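Local coordinates for protein 3-polyprenyl-4-hydroxybenzoate decarboxylase and related decarboxylases (Pelotomaculum thermopropionicum, PDB 6H6X) that binds prenylated FMN with manganese and potassium and, as a UbiD-family enzyme, probably catalyses the reversible decarboxylation of aromatic acids such as furandicarboxylic acid, at residues B[133-138]-B[146-151]; B[163-168]-B[269-274]; B[187-192]-B[233-238]; B[241-246]-B[275-280]. The protein carries 8 engineered substitutions. All coordinates share one frame; numbering follows the deposited sequence.

Contact 1. Residues B[133-138]-B[146-151]. With MN (manganese (II) ion), chain H; K (potassium ion), chain G; 4LU (1-deoxy-5-O-phosphono-1-(3,3,4,5-tetramethyl-9,11-dioxo-2,3,8,9,10,11-hexahydro-7H-quinolino[1,8-fg]pteridin-12-ium-7-y l)-D-ribitol), chain I.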
# COMPACT_ATOMS: atom_id res chain seq x y z
N ALA B 133 -18.16 -5.85 21.23
CA ALA B 133 -17.00 -6.53 21.77
C ALA B 133 -17.28 -7.55 22.87
O ALA B 133 -16.42 -7.84 23.69
CB ALA B 133 -15.98 -5.52 22.25
N ALA B 134 -18.47 -8.09 22.87
CA ALA B 134 -18.90 -9.01 23.90
C ALA B 134 -18.65 -10.40 23.40
O ALA B 134 -19.10 -10.75 22.32
CB ALA B 134 -20.38 -8.86 24.19
N ILE B 135 -17.96 -11.21 24.21
CA ILE B 135 -17.93 -12.64 23.99
C ILE B 135 -19.22 -13.25 24.53
O ILE B 135 -19.67 -12.91 25.61
CB ILE B 135 -16.68 -13.32 24.54
CG1 ILE B 135 -16.59 -13.28 26.07
CG2 ILE B 135 -15.45 -12.71 23.91
CD1 ILE B 135 -15.42 -14.12 26.62
N LEU B 136 -19.84 -14.12 23.75
CA LEU B 136 -21.11 -14.74 24.08
C LEU B 136 -20.81 -16.21 24.43
O LEU B 136 -20.38 -16.96 23.57
CB LEU B 136 -22.05 -14.69 22.89
CG LEU B 136 -23.51 -15.06 23.19
CD1 LEU B 136 -24.43 -14.38 22.18
CD2 LEU B 136 -23.74 -16.56 23.20
N ILE B 137 -21.02 -16.57 25.70
CA ILE B 137 -20.76 -17.91 26.20
C ILE B 137 -22.12 -18.62 26.33
O ILE B 137 -23.05 -18.09 26.92
CB ILE B 137 -20.04 -17.83 27.55
CG1 ILE B 137 -18.74 -17.10 27.38
CG2 ILE B 137 -19.77 -19.21 28.13
CD1 ILE B 137 -18.30 -16.37 28.63
N ALA B 138 -22.22 -19.81 25.75
CA ALA B 138 -23.42 -20.64 25.88
C ALA B 138 -23.10 -22.14 25.91
O ALA B 138 -21.98 -22.58 25.55
CB ALA B 138 -24.37 -20.32 24.75
N ARG B 146 -19.61 -26.31 25.86
CA ARG B 146 -19.53 -24.86 25.89
C ARG B 146 -18.93 -24.30 24.59
O ARG B 146 -17.95 -24.84 24.07
CB ARG B 146 -18.66 -24.43 27.06
CG ARG B 146 -18.75 -22.94 27.34
CD ARG B 146 -18.35 -22.70 28.80
NE ARG B 146 -17.00 -23.21 29.06
CZ ARG B 146 -16.48 -23.43 30.27
NH1 ARG B 146 -17.15 -23.16 31.37
NH2 ARG B 146 -15.25 -23.86 30.36
N ASN B 147 -19.52 -23.21 24.10
CA ASN B 147 -19.01 -22.46 22.95
C ASN B 147 -18.93 -20.96 23.27
O ASN B 147 -19.75 -20.42 23.99
CB ASN B 147 -19.94 -22.68 21.76
CG ASN B 147 -19.31 -22.27 20.42
OD1 ASN B 147 -18.51 -23.02 19.85
ND2 ASN B 147 -19.71 -21.07 19.90
N VAL B 148 -17.96 -20.28 22.65
CA VAL B 148 -17.82 -18.85 22.73
C VAL B 148 -17.75 -18.29 21.29
O VAL B 148 -17.06 -18.83 20.45
CB VAL B 148 -16.54 -18.49 23.47
CG1 VAL B 148 -16.42 -16.99 23.69
CG2 VAL B 148 -16.44 -19.30 24.77
N SER B 149 -18.48 -17.21 21.03
CA SER B 149 -18.41 -16.46 19.78
C SER B 149 -18.74 -14.99 20.03
O SER B 149 -19.24 -14.62 21.11
CB SER B 149 -19.41 -17.07 18.75
OG SER B 149 -20.65 -17.40 19.37
N ILE B 150 -18.49 -14.14 19.03
CA ILE B 150 -18.80 -12.72 19.15
C ILE B 150 -19.89 -12.39 18.15
O ILE B 150 -19.75 -12.65 16.95
CB ILE B 150 -17.55 -11.85 18.89
CG1 ILE B 150 -16.53 -12.08 19.99
CG2 ILE B 150 -17.93 -10.35 18.81
CD1 ILE B 150 -15.27 -11.23 19.83
N HIS B 151 -20.94 -11.76 18.64
CA HIS B 151 -22.13 -11.35 17.84
C HIS B 151 -22.41 -9.89 18.11
O HIS B 151 -22.26 -9.41 19.26
CB HIS B 151 -23.36 -12.21 18.21
CG HIS B 151 -23.10 -13.67 18.05
ND1 HIS B 151 -23.41 -14.35 16.90
CD2 HIS B 151 -22.43 -14.54 18.84
CE1 HIS B 151 -22.97 -15.60 17.00
NE2 HIS B 151 -22.36 -15.73 18.17
MN MN H . -17.14 -23.01 18.52
K K G . -15.81 -19.48 17.98
C9 4LU I . -16.62 -11.44 15.11
C8 4LU I . -15.95 -10.28 15.59
C7 4LU I . -16.58 -9.03 15.64
C10 4LU I . -20.01 -12.56 13.94
C6 4LU I . -17.91 -8.87 14.93
N3 4LU I . -22.80 -12.66 14.12
C2 4LU I . -22.07 -13.82 13.93
C13 4LU I . -18.26 -6.18 15.08
C5 4LU I . -18.78 -7.59 14.90
C1 4LU I . -20.45 -8.84 13.59
O2 4LU I . -22.68 -14.93 13.85
N1 4LU I . -20.71 -13.76 13.85
C4 4LU I . -22.21 -11.44 14.22
O4 4LU I . -22.90 -10.41 14.41
C4A 4LU I . -20.71 -11.34 14.12
N5 4LU I . -20.00 -10.10 14.25
C3 4LU I . -20.11 -7.71 14.24
C12 4LU I . -19.41 -7.68 16.32
C5A 4LU I . -18.62 -10.12 14.61
C7M 4LU I . -15.82 -7.80 16.16
C8M 4LU I . -14.56 -10.51 16.10
C9A 4LU I . -17.92 -11.43 14.56
N10 4LU I . -18.59 -12.53 13.90
C1' 4LU I . -17.92 -13.80 13.65
C2' 4LU I . -17.96 -14.86 14.77
O2' 4LU I . -17.72 -14.33 16.08
C3' 4LU I . -16.87 -15.88 14.48
O3' 4LU I . -16.97 -16.31 13.12
C4' 4LU I . -16.91 -17.06 15.46
O4' 4LU I . -15.66 -17.81 15.53
C5' 4LU I . -18.01 -18.08 15.21
O5' 4LU I . -17.75 -19.02 16.28
P 4LU I . -18.31 -20.54 16.29
O2P 4LU I . -18.01 -21.12 17.68
O3P 4LU I . -19.85 -20.41 16.09
O1P 4LU I . -17.53 -21.24 15.18
O HOH W 1 -21.62 -11.33 21.46
O HOH W 2 -20.76 -7.95 20.86
O HOH W 3 -21.31 -19.13 21.51
O HOH W 4 -15.64 -22.72 16.68

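Contact 2. Residues B[163-168]-B[269-274]. With 4LU (1-deoxy-5-O-phosphono-1-(3,3,4,5-tetramethyl-9,11-dioxo-2,3,8,9,10,11-hexahydro-7H-quinolino[1,8-fg]pteridin-12-ium-7-y l)-D-ribitol), chain I.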
# COMPACT_ATOMS: atom_id res chain seq x y z
N ILE B 163 -29.91 -9.78 18.01
CA ILE B 163 -28.66 -10.48 17.81
C ILE B 163 -28.66 -11.09 16.41
O ILE B 163 -29.59 -11.72 16.00
CB ILE B 163 -28.43 -11.53 18.92
CG1 ILE B 163 -27.07 -12.20 18.73
CG2 ILE B 163 -29.53 -12.58 18.92
CD1 ILE B 163 -26.76 -13.27 19.75
N LEU B 164 -27.59 -10.84 15.68
CA LEU B 164 -27.29 -11.54 14.44
C LEU B 164 -26.57 -12.83 14.79
O LEU B 164 -25.50 -12.78 15.38
CB LEU B 164 -26.44 -10.66 13.53
CG LEU B 164 -25.82 -11.42 12.35
CD1 LEU B 164 -26.91 -11.91 11.41
CD2 LEU B 164 -24.81 -10.57 11.59
N ILE B 165 -27.17 -13.97 14.47
CA ILE B 165 -26.51 -15.26 14.63
C ILE B 165 -26.35 -15.93 13.25
O ILE B 165 -27.32 -16.38 12.66
CB ILE B 165 -27.30 -16.20 15.59
CG1 ILE B 165 -27.75 -15.47 16.85
CG2 ILE B 165 -26.48 -17.43 15.99
CD1 ILE B 165 -28.52 -16.37 17.81
N LEU B 166 -25.12 -16.01 12.76
CA LEU B 166 -24.84 -16.75 11.52
C LEU B 166 -24.96 -18.27 11.79
O LEU B 166 -24.87 -18.70 12.94
CB LEU B 166 -23.44 -16.39 11.00
CG LEU B 166 -23.26 -14.89 10.68
CD1 LEU B 166 -21.79 -14.56 10.39
CD2 LEU B 166 -24.18 -14.44 9.56
N PRO B 167 -25.19 -19.08 10.73
CA PRO B 167 -25.35 -20.54 10.92
C PRO B 167 -24.03 -21.29 11.24
O PRO B 167 -23.42 -21.92 10.37
CB PRO B 167 -25.97 -20.98 9.58
CG PRO B 167 -25.42 -20.00 8.60
CD PRO B 167 -25.42 -18.68 9.33
N ARG B 168 -23.63 -21.19 12.51
CA ARG B 168 -22.38 -21.76 13.05
C ARG B 168 -22.78 -22.44 14.40
O ARG B 168 -23.91 -22.92 14.53
CB ARG B 168 -21.29 -20.68 13.22
CG ARG B 168 -20.72 -20.01 11.96
CD ARG B 168 -19.65 -20.84 11.24
NE ARG B 168 -18.64 -21.43 12.14
CZ ARG B 168 -18.12 -22.67 12.06
NH1 ARG B 168 -18.48 -23.53 11.11
NH2 ARG B 168 -17.22 -23.06 12.96
N PRO B 269 -35.71 -9.72 10.28
CA PRO B 269 -36.18 -10.30 11.55
C PRO B 269 -35.23 -11.37 12.13
O PRO B 269 -34.89 -12.34 11.44
CB PRO B 269 -37.54 -10.94 11.16
CG PRO B 269 -37.90 -10.38 9.83
CD PRO B 269 -36.60 -10.06 9.15
N ARG B 270 -34.83 -11.19 13.39
CA ARG B 270 -33.75 -11.98 14.00
C ARG B 270 -34.01 -12.26 15.47
O ARG B 270 -34.90 -11.64 16.08
CB ARG B 270 -32.41 -11.23 13.83
CG ARG B 270 -31.86 -11.39 12.42
CD ARG B 270 -30.59 -10.65 12.14
NE ARG B 270 -30.29 -10.74 10.72
CZ ARG B 270 -30.11 -9.71 9.89
NH1 ARG B 270 -30.18 -8.43 10.30
NH2 ARG B 270 -29.85 -9.97 8.62
N PRO B 271 -33.22 -13.17 16.08
CA PRO B 271 -33.51 -13.48 17.48
C PRO B 271 -33.32 -12.33 18.41
O PRO B 271 -32.76 -11.29 18.05
CB PRO B 271 -32.55 -14.61 17.80
CG PRO B 271 -32.44 -15.32 16.50
CD PRO B 271 -32.40 -14.22 15.46
N VAL B 272 -33.80 -12.52 19.63
CA VAL B 272 -33.83 -11.49 20.65
C VAL B 272 -33.31 -12.08 21.97
O VAL B 272 -33.63 -13.18 22.31
CB VAL B 272 -35.28 -10.98 20.84
CG1 VAL B 272 -35.36 -9.96 21.96
CG2 VAL B 272 -35.77 -10.34 19.54
N VAL B 273 -32.51 -11.31 22.69
CA VAL B 273 -32.01 -11.66 23.97
C VAL B 273 -32.74 -10.79 24.96
O VAL B 273 -32.74 -9.57 24.81
CB VAL B 273 -30.49 -11.33 24.11
CG1 VAL B 273 -30.00 -11.53 25.54
CG2 VAL B 273 -29.67 -12.18 23.15
N GLU B 274 -33.35 -11.41 25.97
CA GLU B 274 -33.85 -10.71 27.17
C GLU B 274 -32.76 -10.79 28.23
O GLU B 274 -32.27 -11.88 28.54
CB GLU B 274 -35.13 -11.38 27.69
CG GLU B 274 -35.63 -10.89 29.05
CD GLU B 274 -37.04 -11.42 29.43
OE1 GLU B 274 -37.19 -12.04 30.52
OE2 GLU B 274 -38.00 -11.24 28.64
C9 4LU I . -16.62 -11.44 15.11
C8 4LU I . -15.95 -10.28 15.59
C7 4LU I . -16.58 -9.03 15.64
C10 4LU I . -20.01 -12.56 13.94
C6 4LU I . -17.91 -8.87 14.93
N3 4LU I . -22.80 -12.66 14.12
C2 4LU I . -22.07 -13.82 13.93
C13 4LU I . -18.26 -6.18 15.08
C5 4LU I . -18.78 -7.59 14.90
C1 4LU I . -20.45 -8.84 13.59
O2 4LU I . -22.68 -14.93 13.85
N1 4LU I . -20.71 -13.76 13.85
C4 4LU I . -22.21 -11.44 14.22
O4 4LU I . -22.90 -10.41 14.41
C4A 4LU I . -20.71 -11.34 14.12
N5 4LU I . -20.00 -10.10 14.25
C3 4LU I . -20.11 -7.71 14.24
C12 4LU I . -19.41 -7.68 16.32
C5A 4LU I . -18.62 -10.12 14.61
C7M 4LU I . -15.82 -7.80 16.16
C8M 4LU I . -14.56 -10.51 16.10
C9A 4LU I . -17.92 -11.43 14.56
N10 4LU I . -18.59 -12.53 13.90
C1' 4LU I . -17.92 -13.80 13.65
C2' 4LU I . -17.96 -14.86 14.77
O2' 4LU I . -17.72 -14.33 16.08
C3' 4LU I . -16.87 -15.88 14.48
O3' 4LU I . -16.97 -16.31 13.12
C4' 4LU I . -16.91 -17.06 15.46
O4' 4LU I . -15.66 -17.81 15.53
C5' 4LU I . -18.01 -18.08 15.21
O5' 4LU I . -17.75 -19.02 16.28
P 4LU I . -18.31 -20.54 16.29
O2P 4LU I . -18.01 -21.12 17.68
O3P 4LU I . -19.85 -20.41 16.09
O1P 4LU I . -17.53 -21.24 15.18

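Contact 3. Residues B[187-192]-B[233-238]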
# COMPACT_ATOMS: atom_id res chain seq x y z
N ALA B 187 -24.37 -15.97 28.49
CA ALA B 187 -23.72 -14.84 29.10
C ALA B 187 -22.82 -14.06 28.13
O ALA B 187 -22.20 -14.63 27.24
CB ALA B 187 -22.93 -15.32 30.31
N LEU B 188 -22.79 -12.76 28.33
CA LEU B 188 -22.02 -11.85 27.51
C LEU B 188 -20.97 -11.23 28.37
O LEU B 188 -21.30 -10.64 29.38
CB LEU B 188 -22.92 -10.75 27.00
CG LEU B 188 -24.07 -11.25 26.11
CD1 LEU B 188 -25.01 -10.09 25.89
CD2 LEU B 188 -23.53 -11.73 24.79
N ALA B 189 -19.70 -11.35 28.00
CA ALA B 189 -18.63 -10.66 28.75
C ALA B 189 -17.89 -9.65 27.92
O ALA B 189 -17.50 -9.96 26.82
CB ALA B 189 -17.67 -11.69 29.27
N ILE B 190 -17.66 -8.48 28.48
CA ILE B 190 -17.10 -7.32 27.80
C ILE B 190 -15.92 -6.85 28.60
O ILE B 190 -15.99 -6.71 29.81
CB ILE B 190 -18.12 -6.20 27.70
CG1 ILE B 190 -19.33 -6.62 26.87
CG2 ILE B 190 -17.49 -4.96 27.07
CD1 ILE B 190 -20.51 -5.65 26.99
N GLY B 191 -14.79 -6.63 27.94
CA GLY B 191 -13.62 -6.12 28.64
C GLY B 191 -12.81 -7.28 29.12
O GLY B 191 -12.67 -7.53 30.34
N VAL B 192 -12.26 -7.99 28.15
CA VAL B 192 -11.37 -9.11 28.44
C VAL B 192 -10.04 -8.92 27.75
O VAL B 192 -9.83 -8.04 26.91
CB VAL B 192 -12.01 -10.44 28.04
CG1 VAL B 192 -13.26 -10.71 28.83
CG2 VAL B 192 -12.33 -10.51 26.54
N GLU B 233 -20.78 -19.97 32.82
CA GLU B 233 -19.55 -19.50 33.44
C GLU B 233 -18.99 -18.31 32.64
O GLU B 233 -19.14 -18.26 31.40
CB GLU B 233 -18.52 -20.65 33.47
CG GLU B 233 -18.98 -21.92 34.20
CD GLU B 233 -19.98 -22.77 33.39
OE1 GLU B 233 -19.75 -23.06 32.17
OE2 GLU B 233 -21.03 -23.13 33.96
N VAL B 234 -18.41 -17.33 33.34
CA VAL B 234 -17.87 -16.11 32.70
C VAL B 234 -16.51 -15.79 33.29
O VAL B 234 -16.24 -16.20 34.39
CB VAL B 234 -18.78 -14.88 32.87
CG1 VAL B 234 -20.11 -15.09 32.16
CG2 VAL B 234 -18.99 -14.51 34.32
N PRO B 235 -15.63 -15.09 32.54
CA PRO B 235 -14.30 -14.74 33.10
C PRO B 235 -14.42 -13.85 34.34
O PRO B 235 -15.12 -12.86 34.32
CB PRO B 235 -13.61 -14.03 31.96
CG PRO B 235 -14.28 -14.54 30.74
CD PRO B 235 -15.73 -14.71 31.12
N ALA B 236 -13.79 -14.29 35.42
CA ALA B 236 -13.87 -13.61 36.75
C ALA B 236 -13.39 -12.19 36.68
O ALA B 236 -13.93 -11.30 37.35
CB ALA B 236 -13.03 -14.38 37.79
N GLY B 237 -12.33 -11.98 35.89
CA GLY B 237 -11.73 -10.68 35.71
C GLY B 237 -12.36 -9.76 34.65
O GLY B 237 -11.82 -8.72 34.41
N ALA B 238 -13.48 -10.12 34.03
CA ALA B 238 -14.09 -9.28 33.00
C ALA B 238 -14.51 -7.93 33.60
O ALA B 238 -14.61 -7.82 34.78
CB ALA B 238 -15.30 -9.97 32.36

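Contact 4. Residues B[241-246]-B[275-280]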
# COMPACT_ATOMS: atom_id res chain seq x y z
N VAL B 241 -20.45 -8.13 32.67
CA VAL B 241 -21.15 -9.33 32.23
C VAL B 241 -22.62 -9.04 32.16
O VAL B 241 -23.18 -8.48 33.09
CB VAL B 241 -20.92 -10.54 33.16
CG1 VAL B 241 -21.94 -11.65 32.94
CG2 VAL B 241 -19.50 -11.06 33.00
N ILE B 242 -23.23 -9.46 31.07
CA ILE B 242 -24.65 -9.31 30.87
C ILE B 242 -25.15 -10.72 30.69
O ILE B 242 -24.74 -11.42 29.77
CB ILE B 242 -24.97 -8.41 29.65
CG1 ILE B 242 -24.45 -6.99 29.90
CG2 ILE B 242 -26.44 -8.38 29.36
CD1 ILE B 242 -24.36 -6.19 28.61
N GLU B 243 -26.05 -11.12 31.58
CA GLU B 243 -26.68 -12.44 31.60
C GLU B 243 -28.04 -12.37 30.95
O GLU B 243 -28.75 -11.39 31.11
CB GLU B 243 -26.82 -12.91 33.04
CG GLU B 243 -25.52 -12.86 33.86
CD GLU B 243 -25.66 -13.35 35.29
OE1 GLU B 243 -26.77 -13.83 35.65
OE2 GLU B 243 -24.65 -13.26 36.06
N GLY B 244 -28.42 -13.41 30.23
CA GLY B 244 -29.74 -13.43 29.66
C GLY B 244 -30.09 -14.67 28.92
O GLY B 244 -29.50 -15.75 29.11
N LYS B 245 -31.07 -14.55 28.04
CA LYS B 245 -31.50 -15.70 27.27
C LYS B 245 -32.02 -15.30 25.91
O LYS B 245 -32.60 -14.23 25.76
CB LYS B 245 -32.54 -16.48 28.07
CG LYS B 245 -33.75 -15.68 28.48
CD LYS B 245 -34.49 -16.30 29.67
CE LYS B 245 -35.43 -15.30 30.34
NZ LYS B 245 -36.40 -15.90 31.30
N ILE B 246 -31.78 -16.14 24.92
CA ILE B 246 -32.30 -15.91 23.60
C ILE B 246 -33.70 -16.55 23.59
O ILE B 246 -33.85 -17.72 23.93
CB ILE B 246 -31.41 -16.51 22.49
CG1 ILE B 246 -29.92 -16.14 22.66
CG2 ILE B 246 -31.88 -16.02 21.12
CD1 ILE B 246 -29.04 -16.91 21.71
N VAL B 275 -32.41 -9.66 28.82
CA VAL B 275 -31.35 -9.63 29.82
C VAL B 275 -31.96 -9.73 31.22
O VAL B 275 -32.91 -8.99 31.55
CB VAL B 275 -30.29 -8.50 29.60
CG1 VAL B 275 -30.57 -7.67 28.38
CG2 VAL B 275 -30.01 -7.64 30.83
N THR B 276 -31.41 -10.66 32.01
CA THR B 276 -31.88 -10.96 33.36
C THR B 276 -30.94 -10.47 34.46
O THR B 276 -31.32 -10.47 35.62
CB THR B 276 -32.12 -12.46 33.52
OG1 THR B 276 -30.91 -13.19 33.28
CG2 THR B 276 -33.19 -12.92 32.52
N ALA B 277 -29.75 -10.00 34.11
CA ALA B 277 -28.85 -9.40 35.06
C ALA B 277 -27.62 -8.81 34.40
O ALA B 277 -27.25 -9.21 33.31
CB ALA B 277 -28.41 -10.44 36.10
N VAL B 278 -26.96 -7.91 35.12
CA VAL B 278 -25.76 -7.28 34.71
C VAL B 278 -24.87 -7.25 35.91
O VAL B 278 -25.31 -6.83 36.93
CB VAL B 278 -25.98 -5.81 34.29
CG1 VAL B 278 -24.65 -5.09 34.06
CG2 VAL B 278 -26.85 -5.72 33.04
N THR B 279 -23.60 -7.66 35.80
CA THR B 279 -22.63 -7.50 36.88
C THR B 279 -21.40 -6.85 36.32
O THR B 279 -21.06 -7.02 35.15
CB THR B 279 -22.24 -8.85 37.59
OG1 THR B 279 -21.32 -9.62 36.79
CG2 THR B 279 -23.46 -9.73 37.84
N HIS B 280 -20.71 -6.11 37.16
CA HIS B 280 -19.55 -5.42 36.71
C HIS B 280 -18.60 -5.12 37.81
O HIS B 280 -18.97 -5.13 38.97
CB HIS B 280 -19.91 -4.15 35.89
CG HIS B 280 -20.66 -3.10 36.64
ND1 HIS B 280 -20.04 -2.16 37.43
CD2 HIS B 280 -21.98 -2.82 36.67
CE1 HIS B 280 -20.96 -1.35 37.94
NE2 HIS B 280 -22.15 -1.75 37.51

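Contact 1. Residues B[133-138]-B[146-151]
Leu136 pairs with Ser149, and Ala138 with Asn147, through two rings of antiparallel backbone hydrogen bonds. Leu136 N donates to Ser149 O over 2.8 Å, Asn147 N to Ala138 O over 2.9 Å, and both bonds are returned. Between them, in the non-hydrogen-bonded pair of Ile137 and Val148, the CA of Val148 makes a CA-H...O contact of 3.3 Å with Leu136 O. Near Ala134 water takes over: one molecule joins Ala134 O to His151 N, another Ala134 N to His151 O.

Apolar contacts differ on the two faces. On one, Ile135 CB meets Val148 CG1 at 3.8 Å, while Ile137 lies beside Val148 and beside the aliphatic part of Arg146, whose guanidinium forms salt bridges with Asp209 and Glu233. On the other, Leu136 CD1 approaches His151 CD2 obliquely at 3.9 Å.

Polar side chains occupy this second face too. Ser149 OG is hydrogen-bonded to His151 NE2 at 2.7 Å, in the ring plane; with ND1 bonded to Leu164 O, both nitrogens are held, which restrains the ring's rotation. A further water links Leu136 O, Asn147 ND2 and Ser149 OG.

Metal and cofactor bonds come last. Asn147 has CG anti to the backbone N (chi1 -164°); from its amide, OD1 binds manganese at 1.9 Å and ND2 donates to phosphate oxygen O2P of the cofactor at 2.8 Å. His169 and Glu210 also bind manganese, and Val148 O binds potassium. This beta hairpin thus forms one wall of the prenylated-FMN and metal site of a UbiD enzyme.

Contact 2. Residues B[163-168]-B[269-274]
Leu164 CD1 approaches the Arg270 guanidinium obliquely, 3.6 Å from NE, with the two side chains side by side and pointing the same way. Arg270 is extended from CG to NE, and its terminal nitrogens are engaged farther on, NH1 in a salt bridge with Glu254. The other guanidinium, that of Arg168, receives phosphate oxygen O1P of the prenylated FMN at its edge, near its plane: NH2 donates over 2.9 Å, and NE adds a weak bond.

The backbones are joined by a single hydrogen bond, from Ile163 N to Pro271 O at 3.2 Å, the donor standing 37° out of the carbonyl plane. Beside it the Ile163 side chain crosses the Pro271 ring at about a right angle, its CG2 3.8 Å from Pro271 CB. Ile165 CD1 reaches Pro271 CG more loosely, at 4.3 Å.

Beyond Ile163 the chain turns its backbone to the cofactor. Leu164 O accepts from flavin N3 at 3.0 Å, and Leu166 N donates to flavin O2 at 2.9 Å. Anchored by strand 264-280 at one end, this loop presents an acceptor and a donor that match the pyrimidine edge of the flavin, while Arg168 probably helps to balance the phosphate charge.

Contact 3. Residues B[187-192]-B[233-238]
Ala187 and Ala189 point their CB atoms toward Val234 and Pro235, where strand 184-190 of the Rift-related domain packs against the strand 233-235 and the type I beta turn that follows it from Pro235 to Ala238. The strand 233-235 belongs to a small separate sheet, and no hydrogen bond crosses between the segments; the join is made by short apolar side chains in van der Waals contact. Val234 turns CG1 anti to its carbonyl carbon (chi1 -64°), against Ala187 CB at 3.4 Å, tighter than usual for two carbons. Two residues on from Ala187, Ala189 CB meets Pro235 CD, 4.0 Å away.

Ala238 then comes in at the far end. Its CB lies 4.3 Å from Ala189 CB and 4.1 Å from Val192 CG1, and Val192 CG1 also lies near Pro235 CG, bringing the loop after strand 184-190 against the turn. The turn itself is closed by Ala238 N donating to Pro235 O at 3.2 Å, and Arg281 NH2 is hydrogen-bonded to Gly237 O.

Gly191 lets the chain bend away from the strand: at its backbone angles (phi 91°, psi 67°) a CB would be jammed against the preceding carbonyl oxygen. Its own carbonyl oxygen receives a CA-H...O contact from Ala238 CA, at 3.5 Å.

Contact 4. Residues B[241-246]-B[275-280]
Glu243 O faces two successive amide groups of the partner strand, Thr276 N at 2.9 Å and Ala277 N in a weak bond of 3.5 Å. This doubling shifts the register by one residue between Glu243 and Gly244. Before the shift the pairing is regular: Glu243 N donates to Ala277 O at 2.8 Å, and Val241 and Thr279 exchange a reciprocal pair of backbone bonds. After it, Gly244 CA comes within 4.1 Å of Val275 CA, an approach in which a CB on residue 244 would press tightly on Val275.

Side chains flank the paired backbones on both faces. On one face Ile242 crosses Val275 obliquely, CG2 to CB at 3.9 Å, and lies alongside Val278, pointing the same way; Leu113 of helix 113-116 packs on Ile242 and Val278. On the opposite face Glu243 runs extended beyond CG (chi2 -179°), its OE1 3.8 Å from Ala277 CB. Past the bulge, Lys245 crosses Thr276 at about a right angle, its CE 3.9 Å from Thr276 CG2.

Farther out lie the groups that hold the polar ends. Thr229 OG1 is hydrogen-bonded both to Glu243 OE1 and to Thr276 OG1, bridging the strands beside the shift, and Glu228 N bonds Glu243 OE2, so a buried carboxylate has each oxygen engaged. Thr279 OG1 is bonded to Val102 O. Two neighbouring residues, Thr276 and Ala277, set opposite one, Glu243, make a classic beta bulge, here within the antiparallel sheet of the Rift-related domain.

All four contacts fall within the Rift-related domain and reach one antiparallel sheet, which contact 3 joins to the small sheet holding strand 233-235. Contacts 1 and 3 have centres about 10 Å apart and meet across neighbouring strands 130-139 and 184-190; contacts 3 and 4, about 11 Å apart, meet across strands 184-190 and 240-246. Strand 264-280 serves contacts 4 and 2, centres about 16 Å apart. The centres of contacts 1 and 2 are about 12 Å apart, and His151 and Leu164 meet between them. Along the chain contact 1 closes first, contact 3 is nested within the loop closed by contact 2, and contacts 2 and 4 interlock. Contacts 1 and 2 both hold the cofactor; contacts 3 and 4 are sheet packing and pairing that do not touch it.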